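Local coordinates for type IV secretion system protein VirB11 (Brucella suis, PDB 2GZA) that hydrolyses ATP as the hexameric ATPase of the VirB type IV secretion system, which could be required to establish the replication niche in the host, at residues I102-R106 / S247-M251; M192-M196 / S280-C284; H224-P228 / V239-L244; Y319-D323 / K350-S354. All blocks are in the same frame, centred on the assembly; numbering follows the deposited sequence.

From the N terminus, residues 102-106 on the six-stranded antiparallel sheet open the first loop, which interaction 1 closes at 247-251, where the end of helix 241-248 faces that sheet. Before it closes, residues 192-196 start the loop of interaction 2, completed at 280-284, so the two loops cross; this contact joins the helix behind the P-loop to strand 281-285 of the mixed sheet. Interaction 3, a short closure from 224-228 to 239-244, lies within both; it shares helix 241-248 with interaction 1 and touches it where L225 meets V105 and C248. Interaction 4 comes later in the chain, in series with the others, and joins helix 311-321 to the C-terminal helix 347-355.

Interaction 1: I102-R106 / S247-M251; sequences IQIVR and SCLRM
Q103, on strand 101-105, faces R250 in the type I beta turn from C248 to M251, with their CA atoms 6.3 Å apart; the backbone bond from M251 N to C248 O closes the turn, and one from R250 N to S247 O lies a residue earlier. The side chains of Q103 and R250 cross at about a right angle, and the meeting is aliphatic: CG of Q103 lies 3.4 Å from CB of R250, while the guanidinium end of the arginine leads away from the strand. The glutamine chain turns sharply at its second torsion (chi2 -96°), swinging the amide over toward S247. There NE2 of Q103 is 3.1 Å from OG of S247 and OE1 of Q103 is 3.5 Å from the same hydroxyl, with S93 of strand 91-95 also close to OE1. Two residues on, CG2 of V105 lies on the M251 side; the exact seat of the M251 methyl is doubtful, but its side chain also meets T118 of the antiparallel sheet and I206 of the parallel sheet. S247 and R250 reach V91 and S93 as well, so the turn is fitted against strand 91-95. Within one chain, the N-terminal antiparallel sheet thus packs on the end of helix 241-248 of the P-loop ATPase domain.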
loop_
_atom_site.group_PDB
_atom_site.type_symbol
_atom_site.label_atom_id
_atom_site.label_comp_id
_atom_site.label_asym_id
_atom_site.label_seq_id
_atom_site.Cartn_x
_atom_site.Cartn_y
_atom_site.Cartn_z
ATOM N N ILE C 102 37.808 -8.494 -14.707
ATOM C CA ILE C 102 37.992 -9.926 -14.581
ATOM C C ILE C 102 36.950 -10.544 -13.647
ATOM O O ILE C 102 36.754 -10.090 -12.519
ATOM C CB ILE C 102 39.455 -10.284 -14.163
ATOM C CG1 ILE C 102 39.669 -11.800 -14.144
ATOM C CG2 ILE C 102 39.823 -9.642 -12.830
ATOM C CD1 ILE C 102 41.125 -12.225 -14.066
ATOM N N GLN C 103 36.264 -11.564 -14.144
ATOM C CA GLN C 103 35.381 -12.355 -13.311
ATOM C C GLN C 103 35.919 -13.750 -13.131
ATOM O O GLN C 103 36.262 -14.427 -14.100
ATOM C CB GLN C 103 33.958 -12.375 -13.840
ATOM C CG GLN C 103 33.025 -11.579 -12.959
ATOM C CD GLN C 103 32.285 -12.439 -11.950
ATOM O OE1 GLN C 103 31.487 -11.936 -11.161
ATOM N NE2 GLN C 103 32.528 -13.751 -11.981
ATOM N N ILE C 104 36.013 -14.157 -11.873
ATOM C CA ILE C 104 36.508 -15.476 -11.527
ATOM C C ILE C 104 35.502 -16.241 -10.675
ATOM O O ILE C 104 35.018 -15.745 -9.652
ATOM C CB ILE C 104 37.890 -15.430 -10.827
ATOM C CG1 ILE C 104 38.916 -14.711 -11.714
ATOM C CG2 ILE C 104 38.369 -16.848 -10.491
ATOM C CD1 ILE C 104 40.315 -14.638 -11.140
ATOM N N VAL C 105 35.179 -17.445 -11.130
ATOM C CA VAL C 105 34.361 -18.378 -10.367
ATOM C C VAL C 105 35.189 -19.623 -10.069
ATOM O O VAL C 105 35.804 -20.193 -10.970
ATOM C CB VAL C 105 33.084 -18.792 -11.126
ATOM C CG1 VAL C 105 32.092 -19.472 -10.178
ATOM C CG2 VAL C 105 32.448 -17.594 -11.795
ATOM N N ARG C 106 35.212 -20.032 -8.802
ATOM C CA ARG C 106 35.938 -21.237 -8.401
ATOM C C ARG C 106 35.016 -22.379 -7.903
ATOM O O ARG C 106 33.859 -22.131 -7.566
ATOM C CB ARG C 106 37.083 -20.915 -7.427
ATOM C CG ARG C 106 36.670 -20.485 -6.045
ATOM C CD ARG C 106 37.695 -20.921 -5.016
ATOM N NE ARG C 106 37.403 -22.259 -4.494
ATOM C CZ ARG C 106 38.268 -23.026 -3.839
ATOM N NH1 ARG C 106 39.507 -22.607 -3.613
ATOM N NH2 ARG C 106 37.891 -24.224 -3.412
ATOM N N SER C 247 26.364 -13.086 -12.011
ATOM C CA SER C 247 27.726 -13.393 -12.397
ATOM C C SER C 247 27.862 -13.540 -13.917
ATOM O O SER C 247 28.832 -13.064 -14.503
ATOM C CB SER C 247 28.199 -14.650 -11.678
ATOM O OG SER C 247 29.608 -14.779 -11.766
ATOM N N CYS C 248 26.874 -14.174 -14.545
ATOM C CA CYS C 248 26.849 -14.365 -15.995
ATOM C C CYS C 248 26.955 -13.078 -16.795
ATOM O O CYS C 248 27.536 -13.075 -17.884
ATOM C CB CYS C 248 25.597 -15.131 -16.410
ATOM S SG CYS C 248 25.670 -16.852 -15.929
ATOM N N LEU C 249 26.404 -11.991 -16.256
ATOM C CA LEU C 249 26.468 -10.684 -16.910
ATOM C C LEU C 249 27.913 -10.239 -17.159
ATOM O O LEU C 249 28.191 -9.487 -18.098
ATOM C CB LEU C 249 25.724 -9.625 -16.088
ATOM C CG LEU C 249 24.231 -9.820 -15.785
ATOM C CD1 LEU C 249 23.729 -8.749 -14.845
ATOM C CD2 LEU C 249 23.375 -9.868 -17.048
ATOM N N ARG C 250 28.825 -10.730 -16.327
ATOM C CA ARG C 250 30.239 -10.375 -16.425
ATOM C C ARG C 250 31.119 -11.465 -17.035
ATOM O O ARG C 250 32.337 -11.328 -17.072
ATOM C CB ARG C 250 30.783 -10.009 -15.052
ATOM C CG ARG C 250 30.076 -8.853 -14.404
ATOM C CD ARG C 250 30.938 -8.226 -13.349
ATOM N NE ARG C 250 30.523 -6.853 -13.093
ATOM C CZ ARG C 250 29.693 -6.514 -12.102
ATOM N NH1 ARG C 250 29.201 -7.452 -11.288
ATOM N NH2 ARG C 250 29.350 -5.249 -11.927
ATOM N N MET C 251 30.511 -12.559 -17.476
ATOM C CA MET C 251 31.232 -13.558 -18.274
ATOM C C MET C 251 30.792 -13.172 -19.667
ATOM O O MET C 251 30.208 -12.189 -19.807
ATOM C CB MET C 251 30.861 -14.968 -17.847
ATOM C CG MET C 251 31.345 -15.253 -16.433
ATOM S SD MET C 251 30.416 -16.512 -15.552
ATOM C CE MET C 251 30.570 -15.876 -13.915
#

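Interaction 2: M192-M196 / S280-C284; sequences MKALM and SITSC
M192 and I281 lie alongside each other, pointing opposite ways, the methionine running from its helix toward the strand and the isoleucine from the strand toward the helix. Their backbones suit this: the axes of helix 192-196 and strand 281-284 come within 9.1 Å and run antiparallel at 171°. CG of M192 stands anti to its own backbone N (chi1 -178°), which sends the chain straight across, and CG touches CG2 of I281 at 3.7 Å. Farther out, SD of M192 lies 3.7 Å from the carbonyl carbon C of T282, against the strand backbone. A bend at the third torsion (chi3 42°) then brings CE of M192 to within 3.8 Å of CB of S283. The other branch of I281 works in the reverse sense: its CD1 reaches back between two helix residues, 4.2 Å from CB of L195 and 4.2 Å from CG of M196. L195 itself continues the packing onto I178 and V180 of strand 178-182 and onto helix 164-173.

All six touching residues are buried. The hydroxyls on the strand look elsewhere, OG1 of T282 bonding O of L258 and OG of S283 being taken up by O of A259. S283 also lies about 4 Å, side chain to side chain, from K188, a predicted ATP-binding residue, and about 5 Å from a bound sulfate. The contact is thus apolar packing without hydrogen bonds, joining helix 188-196, which follows the P-loop, to strand 281-285; the strand's hydroxyls find their partners outside it.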
loop_
_atom_site.group_PDB
_atom_site.type_symbol
_atom_site.label_atom_id
_atom_site.label_comp_id
_atom_site.label_asym_id
_atom_site.label_seq_id
_atom_site.Cartn_x
_atom_site.Cartn_y
_atom_site.Cartn_z
ATOM N N MET C 192 14.634 -29.905 -22.778
ATOM C CA MET C 192 15.543 -28.769 -22.669
ATOM C C MET C 192 16.900 -29.134 -23.275
ATOM O O MET C 192 17.480 -28.348 -24.032
ATOM C CB MET C 192 15.648 -28.308 -21.207
ATOM C CG MET C 192 16.529 -27.102 -20.949
ATOM S SD MET C 192 16.170 -26.219 -19.391
ATOM C CE MET C 192 15.910 -27.578 -18.246
ATOM N N LYS C 193 17.380 -30.337 -22.968
ATOM C CA LYS C 193 18.635 -30.840 -23.539
ATOM C C LYS C 193 18.544 -31.066 -25.049
ATOM O O LYS C 193 19.510 -30.817 -25.771
ATOM C CB LYS C 193 19.089 -32.124 -22.841
ATOM C CG LYS C 193 19.624 -31.905 -21.438
ATOM C CD LYS C 193 20.677 -32.937 -21.059
ATOM C CE LYS C 193 20.056 -34.225 -20.550
ATOM N NZ LYS C 193 21.054 -35.072 -19.839
ATOM N N ALA C 194 17.390 -31.535 -25.517
ATOM C CA ALA C 194 17.159 -31.690 -26.947
ATOM C C ALA C 194 17.231 -30.338 -27.641
ATOM O O ALA C 194 17.818 -30.215 -28.706
ATOM C CB ALA C 194 15.817 -32.356 -27.208
ATOM N N LEU C 195 16.635 -29.325 -27.023
ATOM C CA LEU C 195 16.626 -27.970 -27.575
ATOM C C LEU C 195 18.008 -27.323 -27.579
ATOM O O LEU C 195 18.327 -26.523 -28.463
ATOM C CB LEU C 195 15.638 -27.074 -26.820
ATOM C CG LEU C 195 14.141 -27.355 -26.977
ATOM C CD1 LEU C 195 13.343 -26.494 -26.020
ATOM C CD2 LEU C 195 13.670 -27.144 -28.410
ATOM N N MET C 196 18.820 -27.670 -26.588
ATOM C CA MET C 196 20.181 -27.158 -26.473
ATOM C C MET C 196 21.088 -27.680 -27.579
ATOM O O MET C 196 22.053 -27.011 -27.960
ATOM C CB MET C 196 20.761 -27.491 -25.102
ATOM C CG MET C 196 20.423 -26.486 -24.011
ATOM S SD MET C 196 20.427 -27.172 -22.331
ATOM C CE MET C 196 21.987 -28.033 -22.273
ATOM N N SER C 280 17.941 -17.731 -24.324
ATOM C CA SER C 280 17.851 -18.503 -23.085
ATOM C C SER C 280 16.815 -19.614 -23.176
ATOM O O SER C 280 15.762 -19.454 -23.785
ATOM C CB SER C 280 17.493 -17.599 -21.909
ATOM O OG SER C 280 18.577 -16.756 -21.554
ATOM N N ILE C 281 17.141 -20.745 -22.565
ATOM C CA ILE C 281 16.220 -21.856 -22.414
ATOM C C ILE C 281 16.221 -22.186 -20.936
ATOM O O ILE C 281 17.282 -22.281 -20.318
ATOM C CB ILE C 281 16.641 -23.083 -23.265
ATOM C CG1 ILE C 281 16.790 -22.698 -24.738
ATOM C CG2 ILE C 281 15.635 -24.232 -23.122
ATOM C CD1 ILE C 281 17.650 -23.662 -25.540
ATOM N N THR C 282 15.028 -22.322 -20.367
ATOM C CA THR C 282 14.867 -22.703 -18.967
ATOM C C THR C 282 13.644 -23.602 -18.802
ATOM O O THR C 282 12.958 -23.906 -19.778
ATOM C CB THR C 282 14.784 -21.457 -18.047
ATOM O OG1 THR C 282 14.758 -21.866 -16.676
ATOM C CG2 THR C 282 13.550 -20.618 -18.348
ATOM N N SER C 283 13.373 -24.037 -17.579
ATOM C CA SER C 283 12.181 -24.830 -17.317
ATOM C C SER C 283 11.408 -24.319 -16.105
ATOM O O SER C 283 11.917 -23.519 -15.316
ATOM C CB SER C 283 12.540 -26.294 -17.120
ATOM O OG SER C 283 13.116 -26.488 -15.846
ATOM N N CYS C 284 10.179 -24.809 -15.955
ATOM C CA CYS C 284 9.315 -24.413 -14.865
ATOM C C CYS C 284 8.226 -25.467 -14.687
ATOM O O CYS C 284 7.578 -25.855 -15.650
ATOM C CB CYS C 284 8.704 -23.042 -15.185
ATOM S SG CYS C 284 7.599 -22.339 -13.945
#

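Interaction 3: H224-P228 / V239-L244; sequences HLFYP and VTAATL
The first torsion of Y227 (chi1 60°) sets CG between its backbone N and carbonyl carbon, turning one face of the ring onto A241 at the start of helix 241-248. The contact belongs to a beta-alpha-beta crossover of the P-loop domain: strand 222-226 leads through this helix to the parallel strand 255-258, with strand 205-209 lying between the two strands in the sheet. CB of A241 makes a CH-pi contact over the Y227 face, 4.0 Å from the ring centroid and 22° off its normal, displaced toward CE2. CD2 of L244 comes instead to the ring edge, near its plane, and is 3.8 Å from CB of Y227. L225 and L244 interleave from opposing sides, CB of L225 meeting CG of L244 at 3.9 Å, and both also rest on strand 205-209, L225 on I206 and L244 on I208. V239 closes the other end: its CG1 lies 3.7 Å from O of F226 and also packs on CB of Y227, while P228 lies against its carbonyl. No hydrogen bond crosses between the segments; the contact is van der Waals packing, partly against backbone carbonyls. The helix end facing the tyrosine is fixed by its own capping box, in which N of T243 donates to OG1 of T240 at 3.1 Å and N of T240 donates to OG1 of T243 at 2.9 Å, almost straight at 163°.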
loop_
_atom_site.group_PDB
_atom_site.type_symbol
_atom_site.label_atom_id
_atom_site.label_comp_id
_atom_site.label_asym_id
_atom_site.label_seq_id
_atom_site.Cartn_x
_atom_site.Cartn_y
_atom_site.Cartn_z
ATOM N N HIS C 224 29.954 -24.656 -16.514
ATOM C CA HIS C 224 28.878 -25.136 -15.645
ATOM C C HIS C 224 28.984 -24.461 -14.292
ATOM O O HIS C 224 29.979 -24.634 -13.588
ATOM C CB HIS C 224 28.930 -26.652 -15.453
ATOM C CG HIS C 224 28.812 -27.436 -16.718
ATOM N ND1 HIS C 224 27.698 -27.386 -17.524
ATOM C CD2 HIS C 224 29.659 -28.316 -17.299
ATOM C CE1 HIS C 224 27.873 -28.188 -18.556
ATOM N NE2 HIS C 224 29.051 -28.767 -18.440
ATOM N N LEU C 225 27.964 -23.689 -13.936
ATOM C CA LEU C 225 27.887 -23.076 -12.618
ATOM C C LEU C 225 26.903 -23.823 -11.718
ATOM O O LEU C 225 25.904 -24.370 -12.189
ATOM C CB LEU C 225 27.518 -21.595 -12.708
ATOM C CG LEU C 225 28.390 -20.650 -13.548
ATOM C CD1 LEU C 225 27.761 -19.269 -13.610
ATOM C CD2 LEU C 225 29.822 -20.564 -13.022
ATOM N N PHE C 226 27.193 -23.840 -10.422
ATOM C CA PHE C 226 26.416 -24.618 -9.461
ATOM C C PHE C 226 26.089 -23.846 -8.186
ATOM O O PHE C 226 26.924 -23.090 -7.681
ATOM C CB PHE C 226 27.146 -25.913 -9.125
ATOM C CG PHE C 226 27.280 -26.833 -10.288
ATOM C CD1 PHE C 226 28.440 -26.838 -11.052
ATOM C CD2 PHE C 226 26.234 -27.678 -10.639
ATOM C CE1 PHE C 226 28.565 -27.686 -12.137
ATOM C CE2 PHE C 226 26.351 -28.525 -11.726
ATOM C CZ PHE C 226 27.519 -28.532 -12.476
ATOM N N TYR C 227 24.859 -24.021 -7.697
ATOM C CA TYR C 227 24.440 -23.467 -6.416
ATOM C C TYR C 227 24.032 -24.608 -5.476
ATOM O O TYR C 227 23.429 -25.591 -5.921
ATOM C CB TYR C 227 23.317 -22.425 -6.581
ATOM C CG TYR C 227 22.042 -22.938 -7.219
ATOM C CD1 TYR C 227 20.998 -23.432 -6.442
ATOM C CD2 TYR C 227 21.877 -22.917 -8.599
ATOM C CE1 TYR C 227 19.820 -23.908 -7.028
ATOM C CE2 TYR C 227 20.714 -23.393 -9.193
ATOM C CZ TYR C 227 19.692 -23.883 -8.403
ATOM O OH TYR C 227 18.542 -24.352 -8.990
ATOM N N PRO C 228 24.371 -24.495 -4.180
ATOM C CA PRO C 228 24.197 -25.627 -3.254
ATOM C C PRO C 228 22.740 -25.873 -2.849
ATOM O O PRO C 228 21.880 -25.046 -3.153
ATOM C CB PRO C 228 25.049 -25.219 -2.050
ATOM C CG PRO C 228 25.074 -23.727 -2.084
ATOM C CD PRO C 228 24.931 -23.304 -3.516
ATOM N N VAL C 239 25.820 -18.522 -2.210
ATOM C CA VAL C 239 25.689 -18.682 -3.651
ATOM C C VAL C 239 24.301 -19.237 -3.960
ATOM O O VAL C 239 23.907 -20.266 -3.412
ATOM C CB VAL C 239 26.801 -19.603 -4.212
ATOM C CG1 VAL C 239 26.536 -19.983 -5.653
ATOM C CG2 VAL C 239 28.159 -18.936 -4.081
ATOM N N THR C 240 23.568 -18.532 -4.819
ATOM C CA THR C 240 22.242 -18.948 -5.267
ATOM C C THR C 240 22.169 -18.927 -6.783
ATOM O O THR C 240 23.108 -18.487 -7.457
ATOM C CB THR C 240 21.122 -18.007 -4.748
ATOM O OG1 THR C 240 21.323 -16.687 -5.274
ATOM C CG2 THR C 240 21.084 -17.958 -3.234
ATOM N N ALA C 241 21.046 -19.388 -7.321
ATOM C CA ALA C 241 20.790 -19.278 -8.751
ATOM C C ALA C 241 20.799 -17.819 -9.182
ATOM O O ALA C 241 21.201 -17.497 -10.298
ATOM C CB ALA C 241 19.464 -19.936 -9.119
ATOM N N ALA C 242 20.351 -16.939 -8.291
ATOM C CA ALA C 242 20.281 -15.514 -8.586
ATOM C C ALA C 242 21.667 -14.864 -8.683
ATOM O O ALA C 242 21.931 -14.105 -9.611
ATOM C CB ALA C 242 19.413 -14.787 -7.568
ATOM N N THR C 243 22.545 -15.166 -7.733
ATOM C CA THR C 243 23.901 -14.620 -7.756
ATOM C C THR C 243 24.680 -15.118 -8.978
ATOM O O THR C 243 25.472 -14.365 -9.570
ATOM C CB THR C 243 24.684 -14.936 -6.470
ATOM O OG1 THR C 243 24.787 -16.356 -6.307
ATOM C CG2 THR C 243 23.999 -14.325 -5.244
ATOM N N LEU C 244 24.436 -16.372 -9.358
ATOM C CA LEU C 244 25.042 -16.932 -10.556
ATOM C C LEU C 244 24.545 -16.244 -11.829
ATOM O O LEU C 244 25.331 -16.005 -12.757
ATOM C CB LEU C 244 24.808 -18.432 -10.623
ATOM C CG LEU C 244 25.838 -19.388 -10.027
ATOM C CD1 LEU C 244 26.905 -18.715 -9.162
ATOM C CD2 LEU C 244 25.127 -20.509 -9.262
#

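Interaction 4: Y319-D323 / K350-S354; sequences YLVVD and KRALS
A helix-to-helix contact ties the C-terminal end of helix 311-321, with the residues just beyond it, to helix 347-355 near the end of the chain; L320 and K350 are the nearest backbone pair, with CA atoms 5.2 Å apart. K350 stretches out beyond CG, and with that CG anti to its backbone N (chi1 -174°) the chain runs past the carbonyls of Y319 and L320 to D323. There NZ of K350 makes a salt bridge at 2.7 Å to OD1 of D323, which meets it through its syn lone pair, on the side of OD2. That other oxygen, OD2, accepts from the backbone N of V177, so both carboxylate oxygens have a partner. Apolar contacts lie to one side of the bridge. The side chain of L353 lies aslant to Y319, its CD2 3.7 Å from CB of Y319, while CD2 of L320 packs on CB of S354 at 3.5 Å. The hydroxyl of Y319 is bonded to R315 on its own helix, and its ring meets F293 of helix 289-300. V321 packs on helix 265-274, L320 on E294 of a second subunit, and D323 leads into strand 324-331, beside strand 178-182 in the mixed sheet.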
loop_
_atom_site.group_PDB
_atom_site.type_symbol
_atom_site.label_atom_id
_atom_site.label_comp_id
_atom_site.label_asym_id
_atom_site.label_seq_id
_atom_site.Cartn_x
_atom_site.Cartn_y
_atom_site.Cartn_z
ATOM N N TYR C 319 5.779 -11.256 -20.584
ATOM C CA TYR C 319 5.420 -11.280 -21.995
ATOM C C TYR C 319 6.442 -10.611 -22.907
ATOM O O TYR C 319 6.575 -10.999 -24.069
ATOM C CB TYR C 319 4.033 -10.679 -22.233
ATOM C CG TYR C 319 2.874 -11.504 -21.699
ATOM C CD1 TYR C 319 1.791 -10.891 -21.077
ATOM C CD2 TYR C 319 2.860 -12.896 -21.818
ATOM C CE1 TYR C 319 0.726 -11.637 -20.581
ATOM C CE2 TYR C 319 1.801 -13.649 -21.322
ATOM C CZ TYR C 319 0.738 -13.010 -20.709
ATOM O OH TYR C 319 -0.318 -13.750 -20.222
ATOM N N LEU C 320 7.151 -9.613 -22.388
ATOM C CA LEU C 320 8.192 -8.931 -23.145
ATOM C C LEU C 320 9.451 -9.771 -23.268
ATOM O O LEU C 320 10.212 -9.626 -24.223
ATOM C CB LEU C 320 8.519 -7.596 -22.488
ATOM C CG LEU C 320 7.477 -6.492 -22.673
ATOM C CD1 LEU C 320 7.804 -5.327 -21.784
ATOM C CD2 LEU C 320 7.382 -6.042 -24.125
ATOM N N VAL C 321 9.642 -10.661 -22.306
ATOM C CA VAL C 321 10.881 -11.397 -22.137
ATOM C C VAL C 321 10.761 -12.850 -22.611
ATOM O O VAL C 321 11.704 -13.400 -23.174
ATOM C CB VAL C 321 11.318 -11.314 -20.658
ATOM C CG1 VAL C 321 12.101 -12.540 -20.225
ATOM C CG2 VAL C 321 12.099 -10.045 -20.428
ATOM N N VAL C 322 9.605 -13.463 -22.390
ATOM C CA VAL C 322 9.411 -14.883 -22.701
ATOM C C VAL C 322 8.718 -15.044 -24.040
ATOM O O VAL C 322 7.566 -14.647 -24.195
ATOM C CB VAL C 322 8.597 -15.635 -21.591
ATOM C CG1 VAL C 322 8.330 -17.076 -22.000
ATOM C CG2 VAL C 322 9.332 -15.604 -20.257
ATOM N N ASP C 323 9.420 -15.635 -24.997
ATOM C CA ASP C 323 8.918 -15.759 -26.360
ATOM C C ASP C 323 8.065 -17.007 -26.539
ATOM O O ASP C 323 6.973 -16.942 -27.109
ATOM C CB ASP C 323 10.068 -15.761 -27.363
ATOM C CG ASP C 323 10.799 -14.441 -27.407
ATOM O OD1 ASP C 323 10.123 -13.405 -27.578
ATOM O OD2 ASP C 323 12.046 -14.444 -27.267
ATOM N N LYS C 350 3.582 -9.413 -27.366
ATOM C CA LYS C 350 4.881 -8.829 -27.134
ATOM C C LYS C 350 4.889 -7.466 -27.851
ATOM O O LYS C 350 5.229 -6.455 -27.255
ATOM C CB LYS C 350 5.979 -9.754 -27.657
ATOM C CG LYS C 350 7.368 -9.299 -27.328
ATOM C CD LYS C 350 8.366 -10.348 -27.707
ATOM C CE LYS C 350 9.755 -9.771 -27.691
ATOM N NZ LYS C 350 10.754 -10.822 -27.466
ATOM N N ARG C 351 4.445 -7.447 -29.103
ATOM C CA ARG C 351 4.459 -6.243 -29.940
ATOM C C ARG C 351 3.587 -5.136 -29.373
ATOM O O ARG C 351 4.098 -4.094 -28.956
ATOM C CB ARG C 351 4.016 -6.572 -31.362
ATOM C CG ARG C 351 4.497 -5.579 -32.405
ATOM C CD ARG C 351 5.932 -5.859 -32.812
ATOM N NE ARG C 351 6.694 -4.622 -32.942
ATOM C CZ ARG C 351 7.609 -4.201 -32.074
ATOM N NH1 ARG C 351 7.912 -4.923 -31.003
ATOM N NH2 ARG C 351 8.234 -3.049 -32.290
ATOM N N ALA C 352 2.276 -5.371 -29.363
ATOM C CA ALA C 352 1.319 -4.402 -28.847
ATOM C C ALA C 352 1.836 -3.776 -27.552
ATOM O O ALA C 352 2.056 -2.562 -27.492
ATOM C CB ALA C 352 -0.043 -5.054 -28.644
ATOM N N LEU C 353 2.069 -4.626 -26.550
ATOM C CA LEU C 353 2.617 -4.238 -25.248
ATOM C C LEU C 353 3.839 -3.322 -25.323
ATOM O O LEU C 353 3.845 -2.251 -24.726
ATOM C CB LEU C 353 2.968 -5.486 -24.438
ATOM C CG LEU C 353 2.009 -6.079 -23.402
ATOM C CD1 LEU C 353 0.529 -5.921 -23.744
ATOM C CD2 LEU C 353 2.359 -7.541 -23.193
ATOM N N SER C 354 4.869 -3.745 -26.050
ATOM C CA SER C 354 6.120 -2.983 -26.128
ATOM C C SER C 354 5.935 -1.655 -26.851
ATOM O O SER C 354 6.788 -0.771 -26.778
ATOM C CB SER C 354 7.223 -3.801 -26.803
ATOM O OG SER C 354 6.881 -4.131 -28.132
#